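Local structure of acetyltransferase (Agrobacterium tumefaciens str. C58, 2G3A) at the interface of chains A and B. The protein transfers the acetyl group of acetyl coenzyme A to an acceptor, preferring glucosamine 6-phosphate or dopamine, and releases CoA and the acetylated product. Residues are numbered along the deposited sequence; one frame, centred on the assembly and turned at random. Chains: chain A/B, acetyltransferase.

The interface of chains A and B. Residues chain A 54-55, 63, 65-68, 80; chain B 28-29, 32.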
loop_
_atom_site.group_PDB
_atom_site.type_symbol
_atom_site.label_atom_id
_atom_site.label_comp_id
_atom_site.label_asym_id
_atom_site.label_seq_id
_atom_site.Cartn_x
_atom_site.Cartn_y
_atom_site.Cartn_z
ATOM N N ILE A 54 10.977 -10.623 -7.963
ATOM C CA ILE A 54 12.272 -10.923 -8.530
ATOM C C ILE A 54 13.221 -10.989 -7.351
ATOM O O ILE A 54 13.387 -10.007 -6.615
ATOM C CB ILE A 54 12.742 -9.865 -9.532
ATOM C CG1 ILE A 54 11.782 -9.792 -10.719
ATOM C CG2 ILE A 54 14.170 -10.177 -10.019
ATOM C CD1 ILE A 54 11.656 -8.424 -11.302
ATOM N N THR A 55 13.821 -12.158 -7.157
ATOM C CA THR A 55 14.807 -12.318 -6.108
ATOM C C THR A 55 16.201 -12.298 -6.708
ATOM O O THR A 55 16.443 -12.851 -7.780
ATOM C CB THR A 55 14.597 -13.606 -5.284
ATOM O OG1 THR A 55 14.338 -14.707 -6.163
ATOM C CG2 THR A 55 13.418 -13.441 -4.323
ATOM N N VAL A 63 18.452 -15.298 -0.870
ATOM C CA VAL A 63 17.921 -14.014 -1.325
ATOM C C VAL A 63 18.666 -12.885 -0.614
ATOM O O VAL A 63 18.680 -12.811 0.623
ATOM C CB VAL A 63 16.392 -13.905 -1.051
ATOM C CG1 VAL A 63 15.821 -12.556 -1.530
ATOM C CG2 VAL A 63 15.647 -15.067 -1.692
ATOM N N GLY A 65 18.274 -9.599 -1.990
ATOM C CA GLY A 65 17.551 -8.391 -2.381
ATOM C C GLY A 65 16.545 -8.714 -3.472
ATOM O O GLY A 65 16.259 -9.889 -3.734
ATOM N N GLY A 66 16.017 -7.677 -4.113
ATOM C CA GLY A 66 15.071 -7.863 -5.207
ATOM C C GLY A 66 13.883 -6.925 -5.185
ATOM O O GLY A 66 13.934 -5.860 -4.585
ATOM N N LEU A 67 12.808 -7.362 -5.837
ATOM C CA LEU A 67 11.610 -6.580 -6.018
ATOM C C LEU A 67 10.403 -7.442 -5.651
ATOM O O LEU A 67 10.333 -8.632 -6.010
ATOM C CB LEU A 67 11.537 -6.063 -7.470
ATOM C CG LEU A 67 10.346 -5.224 -7.929
ATOM C CD1 LEU A 67 10.743 -4.328 -9.110
ATOM C CD2 LEU A 67 9.090 -6.070 -8.265
ATOM N N VAL A 68 9.482 -6.840 -4.904
ATOM C CA VAL A 68 8.207 -7.473 -4.545
ATOM C C VAL A 68 7.080 -6.607 -5.081
ATOM O O VAL A 68 7.029 -5.399 -4.815
ATOM C CB VAL A 68 8.066 -7.646 -3.010
ATOM C CG1 VAL A 68 6.698 -8.274 -2.637
ATOM C CG2 VAL A 68 9.198 -8.507 -2.460
ATOM N N LEU A 80 8.069 -3.359 -2.917
ATOM C CA LEU A 80 9.368 -3.277 -2.263
ATOM C C LEU A 80 10.448 -3.443 -3.299
ATOM O O LEU A 80 10.294 -4.231 -4.221
ATOM C CB LEU A 80 9.546 -4.386 -1.214
ATOM C CG LEU A 80 8.499 -4.656 -0.123
ATOM C CD1 LEU A 80 8.778 -6.015 0.510
ATOM C CD2 LEU A 80 8.512 -3.579 0.942
ATOM N N ALA B 28 10.927 -15.461 1.064
ATOM C CA ALA B 28 11.605 -14.663 0.054
ATOM C C ALA B 28 11.243 -13.189 0.217
ATOM O O ALA B 28 12.112 -12.320 0.151
ATOM C CB ALA B 28 11.259 -15.145 -1.339
ATOM N N GLU B 29 9.958 -12.921 0.450
ATOM C CA GLU B 29 9.476 -11.559 0.665
ATOM C C GLU B 29 10.045 -10.931 1.935
ATOM O O GLU B 29 10.340 -9.738 1.949
ATOM C CB GLU B 29 7.955 -11.520 0.699
ATOM C CG GLU B 29 7.317 -11.569 -0.674
ATOM C CD GLU B 29 5.808 -11.489 -0.611
ATOM O OE1 GLU B 29 5.281 -10.492 -0.062
ATOM O OE2 GLU B 29 5.153 -12.427 -1.112
ATOM N N ILE B 32 13.670 -9.739 1.536
ATOM C CA ILE B 32 13.768 -8.443 0.845
ATOM C C ILE B 32 13.281 -7.308 1.757
ATOM O O ILE B 32 13.914 -6.258 1.836
ATOM C CB ILE B 32 12.961 -8.450 -0.483
ATOM C CG1 ILE B 32 13.568 -9.449 -1.475
ATOM C CG2 ILE B 32 12.911 -7.047 -1.106
ATOM C CD1 ILE B 32 12.699 -9.711 -2.698
#
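B:Ile32 points from a helix of chain B onto the glycine stretch A:Gly65 and A:Gly66, with A:Val63 and A:Val68 to either end. It has more surface hidden by the partner, 79 Å², than any other residue of the patch. Its CG1 branch lies anti to its own carbonyl carbon (chi1 -65°). The branch runs out extended (chi2 169°) and brings the terminal CD1 down onto the strand. CD1 packs against the CG2 methyl of A:Val68 at 3.7 Å and also meets A:Gly66 CA at 3.9 Å. On the other flank, CG1 meets the A:Val63 methyl CG1 at 3.8 Å, the two side chains crossing obliquely. The bare CA of A:Gly66 probably makes room for CD1, since the side where a side chain would stand faces the isoleucine. A:Gly65 offers its carbonyl group instead, and the same side of its CA faces away.

Polar backbone atoms meet carbon here. The carbonyl oxygen of A:Gly65 lies 3.5 Å from B:Ile32 CG1, and that of A:Gly66 lies 3.8 Å from the CG2 methyl. These are van der Waals contacts. No hydrogen bond or salt bridge crosses this patch, so it is held by shape and apolar cover.

A:Val68 also takes the stem of B:Glu29. The glutamate chain is extended beyond CG and crosses the valine at about a right angle. Its CG lies 3.9 Å from the CG1 methyl of A:Val68, and the carboxylate OE1 passes the same methyl at 3.7 Å. Both the CG methylene and the carboxylate end thus lie against the valine, with no polar partner across. At the opposite edge, A:Thr55 turns its methyl CG2 to B:Ala28 CB at 4.1 Å, a looser contact.

The two-fold symmetry of the pair repeats the patch with chains exchanged. This suggests a dimer, though the structure alone does not show that it forms in solution. The patch sets helix 26-44 of chain B across strands 50-57, 63-72 and 75-82 of chain A, in the GNAT fold.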